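Local coordinates for protein truncated hemoglobin 4 (Chlamydomonas reinhardtii, PDB 6BME) that binds heme b in a truncated 2-on-2 globin domain, with its iron held on both faces by protein ligands, and probably can bind oxygen, at residues 19-24 with 40-45; 71-76 with 116-121. All coordinates share one frame; numbering follows the deposited sequence.

Contact 1: 19-24 with 40-45; sequences VFYKKL and VTLIAK. With HEM (protoporphyrin IX containing Fe), chain C.
The Y21 ring meets helix 39-53 with one face and one edge. I43 lies over a face, its CD1 coming to 4.3 Å from Y21 CD1, while L42 stands at the rim, in the ring plane, with its CD1 4.0 Å from Y21 CE1. The side chains of Y21 and L42 cross at about a right angle. With its CG anti to the backbone N (chi1 168°), Y21 swings its ring off helix 10-25 toward the other helix, spanning the 7.6 Å between Y21 CA and I43 CA. A broad aromatic suits this place because it offers a face to one branched residue and an edge to another. The second ring of 19-24, F20, has L24 CD1 of its own helix on one face, offset toward the rim; beyond the two segments it meets F90 edge-to-face and F49 at an oblique angle.

The two helices belong to the 2-on-2 fold of truncated globins, and 40-45 carries the distal ligand of the heme. K45 NZ binds the iron at 2.1 Å, and H69 supplies the other axial nitrogen, making the heme hexacoordinate. The K45 chain runs extended down onto the porphyrin, CD 3.3 Å from heme ND and CE closer still, and bends only at its last torsion (chi4 57°). A long, flexible chain ending in an amine suits this place, since it can span from the helix to the metal and offer a nitrogen to it. Toward the propionate end of the heme, T41 CG2 packs 3.5 Å from the carboxylate carbon CGA, and A44 CB is 3.7 Å from the propionate oxygen O2A.

Contact 2: 71-76 with 116-121; sequences HLIINR and PLFDPE. With HEM (protoporphyrin IX containing Fe), chain C.
I73 reaches from the end of helix 62-75, the helix that also bears the proximal histidine of this truncated globin, to the loop after helix 101-114. Its CB points toward that loop and there divides into two branches. CG2, anti to the backbone N, takes the P120 side, 3.9 Å from P120 CA. CG1 leads the other way, and its tip CD1 settles 3.7 Å from L117 O and also touches F118 CD2. A beta-branched residue suits this place, since its two arms touch separate parts of the turning chain.

F118 carries the contact on to the heme: CZ lies 3.5 Å from the meso carbon CHC, and CE1 is near the vinyl carbon CAB. Its ring also meets H69 edge-to-face. Replacing F118 by an alanine is likely to leave a gap beside the heme at CHC and take away the ring that meets H69. On the same face of the heme, over another part of the macrocycle, L72 CD1 packs 3.7 Å from the methyl CMD. The loop contains an Asx turn, in which E121 N donates to D119 OD1 at 2.9 Å, arriving 46° out of the carboxylate plane.

The heme joins contacts that never touch: their centres are 20 Å apart and their nearest atoms about 7 Å. Contact 1 lies on the distal side, where 40-45 supplies the lysine ligand; contact 2 lies on the proximal side, the side chain of F118 about 4 Å from that of H69 and about 7 Å from that of K45. Helices 39-53 and 62-75 follow each other in the chain, so the two ligands come from successive helices and grip the iron between them. Each segment pair also reaches a propionate of its own: 40-45 that of O2A, and 71-76 that of O2D, with H71 NE2 3.6 Å from O2D.

Contact 1: 19-24 with 40-45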
ATOM      1  N   VAL A  19      -6.163 -10.785   0.180  1.00 16.33           N
ATOM      2  CA  VAL A  19      -5.860 -10.756   1.613  1.00 15.95           C
ATOM      3  C   VAL A  19      -5.634  -9.319   2.072  1.00 18.21           C
ATOM      4  O   VAL A  19      -6.222  -8.859   3.058  1.00 14.21           O
ATOM      5  CB  VAL A  19      -4.632 -11.630   1.922  1.00 17.54           C
ATOM      6  CG1 VAL A  19      -4.109 -11.349   3.361  1.00 15.90           C
ATOM      7  CG2 VAL A  19      -4.949 -13.107   1.710  1.00 18.16           C
ATOM      8  N   PHE A  20      -4.798  -8.590   1.331  1.00 13.80           N
ATOM      9  CA  PHE A  20      -4.404  -7.236   1.698  1.00 12.60           C
ATOM     10  C   PHE A  20      -5.594  -6.295   1.628  1.00 19.14           C
ATOM     11  O   PHE A  20      -5.833  -5.516   2.556  1.00 14.41           O
ATOM     12  CB  PHE A  20      -3.266  -6.804   0.771  1.00 12.28           C
ATOM     13  CG  PHE A  20      -2.745  -5.421   1.008  1.00 13.76           C
ATOM     14  CD1 PHE A  20      -2.545  -4.931   2.295  1.00 10.75           C
ATOM     15  CD2 PHE A  20      -2.391  -4.627  -0.069  1.00 12.15           C
ATOM     16  CE1 PHE A  20      -2.045  -3.639   2.491  1.00 12.94           C
ATOM     17  CE2 PHE A  20      -1.884  -3.347   0.121  1.00 12.51           C
ATOM     18  CZ  PHE A  20      -1.713  -2.852   1.399  1.00 10.84           C
ATOM     19  N   TYR A  21      -6.378  -6.397   0.554  1.00 16.56           N
ATOM     20  CA  TYR A  21      -7.580  -5.587   0.399  1.00 13.78           C
ATOM     21  C   TYR A  21      -8.548  -5.799   1.556  1.00 12.87           C
ATOM     22  O   TYR A  21      -9.054  -4.833   2.148  1.00 12.55           O
ATOM     23  CB  TYR A  21      -8.249  -5.929  -0.934  1.00 21.49           C
ATOM     24  CG  TYR A  21      -9.640  -5.374  -1.084  1.00 29.59           C
ATOM     25  CD1 TYR A  21      -9.842  -4.059  -1.464  1.00 42.65           C
ATOM     26  CD2 TYR A  21     -10.752  -6.164  -0.850  1.00 35.26           C
ATOM     27  CE1 TYR A  21     -11.115  -3.541  -1.607  1.00 47.37           C
ATOM     28  CE2 TYR A  21     -12.031  -5.658  -0.990  1.00 43.16           C
ATOM     29  CZ  TYR A  21     -12.204  -4.345  -1.367  1.00 48.38           C
ATOM     30  OH  TYR A  21     -13.475  -3.832  -1.506  1.00 57.49           O
ATOM     31  N   LYS A  22      -8.808  -7.061   1.905  1.00 13.89           N
ATOM     32  CA  LYS A  22      -9.790  -7.347   2.947  1.00 14.51           C
ATOM     33  C   LYS A  22      -9.320  -6.838   4.302  1.00 14.77           C
ATOM     34  O   LYS A  22     -10.126  -6.325   5.089  1.00 20.30           O
ATOM     35  CB  LYS A  22     -10.086  -8.851   2.988  1.00 18.85           C
ATOM     36  CG  LYS A  22     -10.853  -9.344   1.766  1.00 24.49           C
ATOM     37  CD  LYS A  22     -11.083 -10.841   1.823  1.00 27.79           C
ATOM     38  CE  LYS A  22     -11.715 -11.362   0.527  1.00 35.00           C
ATOM     39  NZ  LYS A  22     -10.870 -12.401  -0.134  1.00 33.51           N
ATOM     40  N   LYS A  23      -8.014  -6.928   4.578  1.00 13.45           N
ATOM     41  CA  LYS A  23      -7.476  -6.342   5.808  1.00 12.64           C
ATOM     42  C   LYS A  23      -7.789  -4.851   5.896  1.00 11.70           C
ATOM     43  O   LYS A  23      -8.200  -4.357   6.948  1.00 13.83           O
ATOM     44  CB  LYS A  23      -5.964  -6.569   5.896  1.00 12.33           C
ATOM     45  CG  LYS A  23      -5.540  -7.959   6.335  1.00 16.65           C
ATOM     46  CD  LYS A  23      -4.023  -8.101   6.265  1.00 16.69           C
ATOM     47  CE  LYS A  23      -3.570  -9.513   6.605  1.00 18.72           C
ATOM     48  NZ  LYS A  23      -3.886  -9.867   8.023  1.00 16.43           N
ATOM     49  N   LEU A  24      -7.591  -4.110   4.800  1.00 11.09           N
ATOM     50  CA  LEU A  24      -7.857  -2.674   4.838  1.00 13.65           C
ATOM     51  C   LEU A  24      -9.343  -2.395   5.030  1.00 16.64           C
ATOM     52  O   LEU A  24      -9.725  -1.537   5.837  1.00 18.55           O
ATOM     53  CB  LEU A  24      -7.348  -1.999   3.563  1.00  9.78           C
ATOM     54  CG  LEU A  24      -5.888  -2.205   3.166  1.00 16.71           C
ATOM     55  CD1 LEU A  24      -5.547  -1.302   1.989  1.00 17.05           C
ATOM     56  CD2 LEU A  24      -4.958  -1.933   4.337  1.00 15.59           C
ATOM     57  N   VAL A  40     -12.897  -1.142  -8.885  1.00 17.29           N
ATOM     58  CA  VAL A  40     -11.870  -1.316  -9.908  1.00 18.53           C
ATOM     59  C   VAL A  40     -10.648  -0.483  -9.550  1.00 16.71           C
ATOM     60  O   VAL A  40      -9.512  -0.975  -9.545  1.00 15.63           O
ATOM     61  CB  VAL A  40     -12.432  -0.960 -11.301  1.00 18.84           C
ATOM     62  CG1 VAL A  40     -11.321  -0.939 -12.347  1.00 19.04           C
ATOM     63  CG2 VAL A  40     -13.526  -1.943 -11.703  1.00 20.54           C
ATOM     64  N   THR A  41     -10.873   0.780  -9.192  1.00 15.30           N
ATOM     65  CA  THR A  41      -9.786   1.635  -8.730  1.00 15.42           C
ATOM     66  C   THR A  41      -9.064   1.024  -7.533  1.00 13.45           C
ATOM     67  O   THR A  41      -7.831   1.055  -7.464  1.00 12.54           O
ATOM     68  CB  THR A  41     -10.339   3.016  -8.379  1.00 16.82           C
ATOM     69  OG1 THR A  41     -10.951   3.599  -9.548  1.00 18.58           O
ATOM     70  CG2 THR A  41      -9.249   3.914  -7.857  1.00 15.74           C
ATOM     71  N   LEU A  42      -9.815   0.451  -6.586  1.00 13.06           N
ATOM     72  CA  LEU A  42      -9.199  -0.080  -5.373  1.00 14.46           C
ATOM     73  C   LEU A  42      -8.353  -1.309  -5.678  1.00 13.03           C
ATOM     74  O   LEU A  42      -7.221  -1.431  -5.199  1.00 12.05           O
ATOM     75  CB  LEU A  42     -10.272  -0.427  -4.339  1.00 20.64           C
ATOM     76  CG  LEU A  42     -10.889   0.745  -3.579  1.00 30.17           C
ATOM     77  CD1 LEU A  42     -11.828   0.251  -2.491  1.00 33.20           C
ATOM     78  CD2 LEU A  42      -9.788   1.618  -3.000  1.00 30.54           C
ATOM     79  N   ILE A  43      -8.899  -2.241  -6.457  1.00 13.85           N
ATOM     80  CA  ILE A  43      -8.135  -3.427  -6.828  1.00 14.42           C
ATOM     81  C   ILE A  43      -6.886  -3.023  -7.600  1.00 16.68           C
ATOM     82  O   ILE A  43      -5.799  -3.566  -7.375  1.00 15.71           O
ATOM     83  CB  ILE A  43      -9.017  -4.404  -7.630  1.00 17.27           C
ATOM     84  CG1 ILE A  43     -10.144  -4.935  -6.754  1.00 23.56           C
ATOM     85  CG2 ILE A  43      -8.194  -5.571  -8.182  1.00 17.37           C
ATOM     86  CD1 ILE A  43      -9.661  -5.639  -5.504  1.00 33.79           C
ATOM     87  N   ALA A  44      -7.015  -2.046  -8.504  1.00 14.36           N
ATOM     88  CA  ALA A  44      -5.846  -1.585  -9.247  1.00 14.34           C
ATOM     89  C   ALA A  44      -4.824  -0.953  -8.312  1.00 13.16           C
ATOM     90  O   ALA A  44      -3.618  -1.167  -8.465  1.00 13.21           O
ATOM     91  CB  ALA A  44      -6.259  -0.592 -10.342  1.00 14.85           C
ATOM     92  N   LYS A  45      -5.296  -0.181  -7.329  1.00 14.51           N
ATOM     93  CA  LYS A  45      -4.400   0.394  -6.333  1.00 13.28           C
ATOM     94  C   LYS A  45      -3.598  -0.685  -5.618  1.00 13.50           C
ATOM     95  O   LYS A  45      -2.372  -0.571  -5.462  1.00 11.03           O
ATOM     96  CB  LYS A  45      -5.202   1.205  -5.312  1.00 14.22           C
ATOM     97  CG  LYS A  45      -4.473   1.391  -3.977  1.00 10.35           C
ATOM     98  CD  LYS A  45      -5.297   2.246  -3.017  1.00 12.95           C
ATOM     99  CE  LYS A  45      -4.757   2.168  -1.588  1.00 13.34           C
ATOM    100  NZ  LYS A  45      -3.314   2.566  -1.474  1.00 10.16           N
TER
HETATM  101  CHA HEM C 201      -4.768   5.610  -4.307  1.00 13.75           C
HETATM  102  CHB HEM C 201      -0.539   3.339  -3.749  1.00 10.50           C
HETATM  103  CHC HEM C 201      -0.664   4.533   0.942  1.00  8.07           C
HETATM  104  CHD HEM C 201      -5.427   5.169   0.501  1.00 10.94           C
HETATM  105  C1A HEM C 201      -3.615   4.928  -4.629  1.00 13.77           C
HETATM  106  C2A HEM C 201      -3.166   4.474  -5.938  1.00 13.84           C
HETATM  107  C3A HEM C 201      -1.993   3.838  -5.749  1.00 13.10           C
HETATM  108  C4A HEM C 201      -1.664   3.868  -4.343  1.00  8.62           C
HETATM  109  CMA HEM C 201      -1.082   3.176  -6.802  1.00 11.28           C
HETATM  110  CAA HEM C 201      -3.888   4.686  -7.306  1.00 22.40           C
HETATM  111  CBA HEM C 201      -5.274   4.041  -7.330  1.00 34.87           C
HETATM  112  CGA HEM C 201      -5.899   4.048  -8.712  1.00 39.48           C
HETATM  113  O1A HEM C 201      -6.138   5.158  -9.284  1.00 34.09           O
HETATM  114  O2A HEM C 201      -6.179   2.924  -9.225  1.00 31.63           O
HETATM  115  C1B HEM C 201      -0.140   3.585  -2.450  1.00  9.27           C
HETATM  116  C2B HEM C 201       1.196   3.441  -1.907  1.00 10.14           C
HETATM  117  C3B HEM C 201       1.144   3.789  -0.613  1.00 10.74           C
HETATM  118  C4B HEM C 201      -0.221   4.129  -0.295  1.00 11.13           C
HETATM  119  CMB HEM C 201       2.450   3.003  -2.701  1.00 10.96           C
HETATM  120  CAB HEM C 201       2.266   3.809   0.454  1.00 13.05           C
HETATM  121  CBB HEM C 201       3.380   3.082   0.375  1.00 15.27           C
HETATM  122  C1C HEM C 201      -1.985   4.717   1.254  1.00  8.36           C
HETATM  123  C2C HEM C 201      -2.524   4.844   2.576  1.00  8.65           C
HETATM  124  C3C HEM C 201      -3.842   4.994   2.482  1.00  7.07           C
HETATM  125  C4C HEM C 201      -4.185   4.994   1.070  1.00  6.96           C
HETATM  126  CMC HEM C 201      -1.685   4.772   3.871  1.00 13.02           C
HETATM  127  CAC HEM C 201      -4.791   5.145   3.687  1.00  9.16           C
HETATM  128  CBC HEM C 201      -6.015   4.610   3.660  1.00 16.34           C
HETATM  129  C1D HEM C 201      -5.647   5.425  -0.842  1.00 12.66           C
HETATM  130  C2D HEM C 201      -6.888   5.875  -1.439  1.00  8.10           C
HETATM  131  C3D HEM C 201      -6.703   5.986  -2.753  1.00 10.24           C
HETATM  132  C4D HEM C 201      -5.339   5.618  -3.047  1.00 11.18           C
HETATM  133  CMD HEM C 201      -8.187   6.142  -0.659  1.00  9.11           C
HETATM  134  CAD HEM C 201      -7.739   6.402  -3.838  1.00 14.46           C
HETATM  135  CBD HEM C 201      -7.902   7.915  -3.864  1.00 22.24           C
HETATM  136  CGD HEM C 201      -8.961   8.236  -4.894  1.00 23.50           C
HETATM  137  O1D HEM C 201      -8.978   7.578  -5.966  1.00 22.50           O
HETATM  138  O2D HEM C 201      -9.771   9.157  -4.648  1.00 27.71           O
HETATM  139  NA  HEM C 201      -2.686   4.527  -3.697  1.00 10.63           N
HETATM  140  NB  HEM C 201      -0.984   4.013  -1.436  1.00  8.14           N
HETATM  141  NC  HEM C 201      -3.023   4.824   0.363  1.00  9.76           N
HETATM  142  ND  HEM C 201      -4.712   5.289  -1.857  1.00  7.35           N
HETATM  143 FE   HEM C 201      -2.858   4.645  -1.644  1.00  7.94          FE

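Contact 2: 71-76 with 116-121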
ATOM      1  N   HIS A  71      -4.717  14.925  -1.321  1.00  8.51           N
ATOM      2  CA  HIS A  71      -6.053  15.344  -0.905  1.00  9.85           C
ATOM      3  C   HIS A  71      -6.506  14.641   0.373  1.00  9.19           C
ATOM      4  O   HIS A  71      -7.252  15.232   1.164  1.00 10.00           O
ATOM      5  CB  HIS A  71      -7.057  15.124  -2.040  1.00  9.65           C
ATOM      6  CG  HIS A  71      -7.393  13.685  -2.294  1.00 12.53           C
ATOM      7  ND1 HIS A  71      -6.517  12.810  -2.902  1.00 13.46           N
ATOM      8  CD2 HIS A  71      -8.519  12.975  -2.039  1.00 13.57           C
ATOM      9  CE1 HIS A  71      -7.086  11.621  -3.003  1.00 14.55           C
ATOM     10  NE2 HIS A  71      -8.304  11.696  -2.493  1.00 16.27           N
ATOM     11  N   LEU A  72      -6.067  13.396   0.603  1.00  7.51           N
ATOM     12  CA  LEU A  72      -6.439  12.695   1.832  1.00  8.18           C
ATOM     13  C   LEU A  72      -5.736  13.292   3.042  1.00  7.11           C
ATOM     14  O   LEU A  72      -6.322  13.390   4.129  1.00  7.44           O
ATOM     15  CB  LEU A  72      -6.100  11.206   1.725  1.00  7.78           C
ATOM     16  CG  LEU A  72      -6.739  10.486   0.531  1.00 11.34           C
ATOM     17  CD1 LEU A  72      -6.132   9.107   0.330  1.00 11.78           C
ATOM     18  CD2 LEU A  72      -8.243  10.387   0.702  1.00 15.19           C
ATOM     19  N   ILE A  73      -4.471  13.678   2.873  1.00  9.16           N
ATOM     20  CA  ILE A  73      -3.701  14.282   3.955  1.00  9.01           C
ATOM     21  C   ILE A  73      -4.222  15.680   4.263  1.00 12.23           C
ATOM     22  O   ILE A  73      -4.259  16.101   5.424  1.00  8.37           O
ATOM     23  CB  ILE A  73      -2.203  14.308   3.582  1.00  9.37           C
ATOM     24  CG1 ILE A  73      -1.659  12.884   3.428  1.00  9.73           C
ATOM     25  CG2 ILE A  73      -1.373  15.069   4.630  1.00  8.19           C
ATOM     26  CD1 ILE A  73      -0.278  12.830   2.773  1.00 10.19           C
ATOM     27  N   ILE A  74      -4.606  16.425   3.233  1.00  7.92           N
ATOM     28  CA  ILE A  74      -4.995  17.823   3.412  1.00  8.45           C
ATOM     29  C   ILE A  74      -6.455  17.962   3.822  1.00  9.89           C
ATOM     30  O   ILE A  74      -6.792  18.807   4.652  1.00 13.74           O
ATOM     31  CB  ILE A  74      -4.697  18.609   2.121  1.00  8.99           C
ATOM     32  CG1 ILE A  74      -3.189  18.708   1.915  1.00  9.24           C
ATOM     33  CG2 ILE A  74      -5.352  19.985   2.174  1.00  9.66           C
ATOM     34  CD1 ILE A  74      -2.785  19.120   0.496  1.00 10.73           C
ATOM     35  N   ASN A  75      -7.337  17.142   3.267  1.00 10.34           N
ATOM     36  CA  ASN A  75      -8.766  17.310   3.459  1.00  8.63           C
ATOM     37  C   ASN A  75      -9.388  16.226   4.330  1.00 14.18           C
ATOM     38  O   ASN A  75     -10.537  16.386   4.753  1.00 11.02           O
ATOM     39  CB  ASN A  75      -9.481  17.329   2.100  1.00 11.08           C
ATOM     40  CG  ASN A  75      -9.210  18.591   1.305  1.00 11.53           C
ATOM     41  OD1 ASN A  75      -8.826  19.626   1.855  1.00 11.65           O
ATOM     42  ND2 ASN A  75      -9.452  18.522  -0.004  1.00 18.71           N
ATOM     43  N   ARG A  76      -8.673  15.127   4.607  1.00  9.34           N
ATOM     44  CA  ARG A  76      -9.274  14.009   5.326  1.00  9.23           C
ATOM     45  C   ARG A  76      -8.437  13.498   6.501  1.00  9.64           C
ATOM     46  O   ARG A  76      -8.743  12.424   7.039  1.00  9.12           O
ATOM     47  CB  ARG A  76      -9.557  12.847   4.355  1.00 11.11           C
ATOM     48  CG  ARG A  76     -10.326  13.221   3.080  1.00 18.54           C
ATOM     49  CD  ARG A  76     -11.830  13.125   3.237  1.00 23.37           C
ATOM     50  NE  ARG A  76     -12.244  11.756   3.535  1.00 32.96           N
ATOM     51  CZ  ARG A  76     -12.323  10.777   2.636  1.00 28.91           C
ATOM     52  NH1 ARG A  76     -12.015  11.009   1.365  1.00 27.72           N
ATOM     53  NH2 ARG A  76     -12.703   9.564   3.013  1.00 26.47           N
ATOM     54  N   PRO A 116       8.005   9.047   4.880  1.00 11.77           N
ATOM     55  CA  PRO A 116       8.024  10.506   5.094  1.00 14.69           C
ATOM     56  C   PRO A 116       7.058  11.294   4.220  1.00 15.77           C
ATOM     57  O   PRO A 116       6.725  12.428   4.579  1.00 11.45           O
ATOM     58  CB  PRO A 116       9.479  10.875   4.787  1.00 18.12           C
ATOM     59  CG  PRO A 116      10.231   9.657   5.140  1.00 15.89           C
ATOM     60  CD  PRO A 116       9.369   8.528   4.684  1.00 13.47           C
ATOM     61  N   LEU A 117       6.591  10.743   3.095  1.00 12.93           N
ATOM     62  CA  LEU A 117       5.624  11.461   2.271  1.00 10.79           C
ATOM     63  C   LEU A 117       4.226  11.465   2.870  1.00 13.58           C
ATOM     64  O   LEU A 117       3.336  12.131   2.329  1.00 12.02           O
ATOM     65  CB  LEU A 117       5.562  10.850   0.869  1.00 13.61           C
ATOM     66  CG  LEU A 117       6.909  10.538   0.203  1.00 14.98           C
ATOM     67  CD1 LEU A 117       6.704   9.697  -1.048  1.00 12.82           C
ATOM     68  CD2 LEU A 117       7.686  11.812  -0.106  1.00 17.97           C
ATOM     69  N   PHE A 118       4.005  10.716   3.943  1.00 11.57           N
ATOM     70  CA  PHE A 118       2.723  10.692   4.627  1.00 10.77           C
ATOM     71  C   PHE A 118       2.772  11.438   5.948  1.00  8.50           C
ATOM     72  O   PHE A 118       1.847  11.318   6.757  1.00 11.69           O
ATOM     73  CB  PHE A 118       2.260   9.246   4.807  1.00  7.88           C
ATOM     74  CG  PHE A 118       1.846   8.611   3.514  1.00 11.08           C
ATOM     75  CD1 PHE A 118       2.798   8.076   2.660  1.00 11.25           C
ATOM     76  CD2 PHE A 118       0.509   8.631   3.111  1.00  7.21           C
ATOM     77  CE1 PHE A 118       2.427   7.510   1.433  1.00 10.85           C
ATOM     78  CE2 PHE A 118       0.125   8.075   1.895  1.00  9.47           C
ATOM     79  CZ  PHE A 118       1.092   7.517   1.048  1.00 10.57           C
ATOM     80  N   ASP A 119       3.815  12.236   6.161  1.00  9.27           N
ATOM     81  CA  ASP A 119       3.913  13.092   7.332  1.00 11.57           C
ATOM     82  C   ASP A 119       3.089  14.359   7.101  1.00  9.58           C
ATOM     83  O   ASP A 119       3.463  15.202   6.272  1.00 13.09           O
ATOM     84  CB  ASP A 119       5.380  13.427   7.611  1.00 10.82           C
ATOM     85  CG  ASP A 119       5.571  14.271   8.864  1.00 20.39           C
ATOM     86  OD1 ASP A 119       4.587  14.812   9.419  1.00 15.23           O
ATOM     87  OD2 ASP A 119       6.734  14.394   9.288  1.00 19.74           O
ATOM     88  N   PRO A 120       1.994  14.548   7.839  1.00  9.18           N
ATOM     89  CA  PRO A 120       1.141  15.724   7.600  1.00  9.76           C
ATOM     90  C   PRO A 120       1.855  17.045   7.822  1.00 11.35           C
ATOM     91  O   PRO A 120       1.433  18.054   7.255  1.00 10.29           O
ATOM     92  CB  PRO A 120      -0.003  15.538   8.604  1.00 13.82           C
ATOM     93  CG  PRO A 120       0.028  14.054   8.950  1.00 11.75           C
ATOM     94  CD  PRO A 120       1.468  13.698   8.918  1.00 14.16           C
ATOM     95  N   GLU A 121       2.924  17.074   8.619  1.00 14.04           N
ATOM     96  CA  GLU A 121       3.634  18.332   8.836  1.00 18.95           C
ATOM     97  C   GLU A 121       4.244  18.882   7.553  1.00 18.07           C
ATOM     98  O   GLU A 121       4.539  20.080   7.483  1.00 13.35           O
ATOM     99  CB  GLU A 121       4.707  18.149   9.909  1.00 20.38           C
ATOM    100  CG  GLU A 121       4.130  17.882  11.299  1.00 29.67           C
ATOM    101  CD  GLU A 121       3.729  19.158  12.041  1.00 47.81           C
ATOM    102  OE1 GLU A 121       3.798  19.160  13.293  1.00 55.34           O
ATOM    103  OE2 GLU A 121       3.357  20.159  11.386  1.00 51.25           O
TER
HETATM  104  CHA HEM C 201      -4.768   5.610  -4.307  1.00 13.75           C
HETATM  105  CHB HEM C 201      -0.539   3.339  -3.749  1.00 10.50           C
HETATM  106  CHC HEM C 201      -0.664   4.533   0.942  1.00  8.07           C
HETATM  107  CHD HEM C 201      -5.427   5.169   0.501  1.00 10.94           C
HETATM  108  C1A HEM C 201      -3.615   4.928  -4.629  1.00 13.77           C
HETATM  109  C2A HEM C 201      -3.166   4.474  -5.938  1.00 13.84           C
HETATM  110  C3A HEM C 201      -1.993   3.838  -5.749  1.00 13.10           C
HETATM  111  C4A HEM C 201      -1.664   3.868  -4.343  1.00  8.62           C
HETATM  112  CMA HEM C 201      -1.082   3.176  -6.802  1.00 11.28           C
HETATM  113  CAA HEM C 201      -3.888   4.686  -7.306  1.00 22.40           C
HETATM  114  CBA HEM C 201      -5.274   4.041  -7.330  1.00 34.87           C
HETATM  115  CGA HEM C 201      -5.899   4.048  -8.712  1.00 39.48           C
HETATM  116  O1A HEM C 201      -6.138   5.158  -9.284  1.00 34.09           O
HETATM  117  O2A HEM C 201      -6.179   2.924  -9.225  1.00 31.63           O
HETATM  118  C1B HEM C 201      -0.140   3.585  -2.450  1.00  9.27           C
HETATM  119  C2B HEM C 201       1.196   3.441  -1.907  1.00 10.14           C
HETATM  120  C3B HEM C 201       1.144   3.789  -0.613  1.00 10.74           C
HETATM  121  C4B HEM C 201      -0.221   4.129  -0.295  1.00 11.13           C
HETATM  122  CMB HEM C 201       2.450   3.003  -2.701  1.00 10.96           C
HETATM  123  CAB HEM C 201       2.266   3.809   0.454  1.00 13.05           C
HETATM  124  CBB HEM C 201       3.380   3.082   0.375  1.00 15.27           C
HETATM  125  C1C HEM C 201      -1.985   4.717   1.254  1.00  8.36           C
HETATM  126  C2C HEM C 201      -2.524   4.844   2.576  1.00  8.65           C
HETATM  127  C3C HEM C 201      -3.842   4.994   2.482  1.00  7.07           C
HETATM  128  C4C HEM C 201      -4.185   4.994   1.070  1.00  6.96           C
HETATM  129  CMC HEM C 201      -1.685   4.772   3.871  1.00 13.02           C
HETATM  130  CAC HEM C 201      -4.791   5.145   3.687  1.00  9.16           C
HETATM  131  CBC HEM C 201      -6.015   4.610   3.660  1.00 16.34           C
HETATM  132  C1D HEM C 201      -5.647   5.425  -0.842  1.00 12.66           C
HETATM  133  C2D HEM C 201      -6.888   5.875  -1.439  1.00  8.10           C
HETATM  134  C3D HEM C 201      -6.703   5.986  -2.753  1.00 10.24           C
HETATM  135  C4D HEM C 201      -5.339   5.618  -3.047  1.00 11.18           C
HETATM  136  CMD HEM C 201      -8.187   6.142  -0.659  1.00  9.11           C
HETATM  137  CAD HEM C 201      -7.739   6.402  -3.838  1.00 14.46           C
HETATM  138  CBD HEM C 201      -7.902   7.915  -3.864  1.00 22.24           C
HETATM  139  CGD HEM C 201      -8.961   8.236  -4.894  1.00 23.50           C
HETATM  140  O1D HEM C 201      -8.978   7.578  -5.966  1.00 22.50           O
HETATM  141  O2D HEM C 201      -9.771   9.157  -4.648  1.00 27.71           O
HETATM  142  NA  HEM C 201      -2.686   4.527  -3.697  1.00 10.63           N
HETATM  143  NB  HEM C 201      -0.984   4.013  -1.436  1.00  8.14           N
HETATM  144  NC  HEM C 201      -3.023   4.824   0.363  1.00  9.76           N
HETATM  145  ND  HEM C 201      -4.712   5.289  -1.857  1.00  7.35           N
HETATM  146 FE   HEM C 201      -2.858   4.645  -1.644  1.00  7.94          FE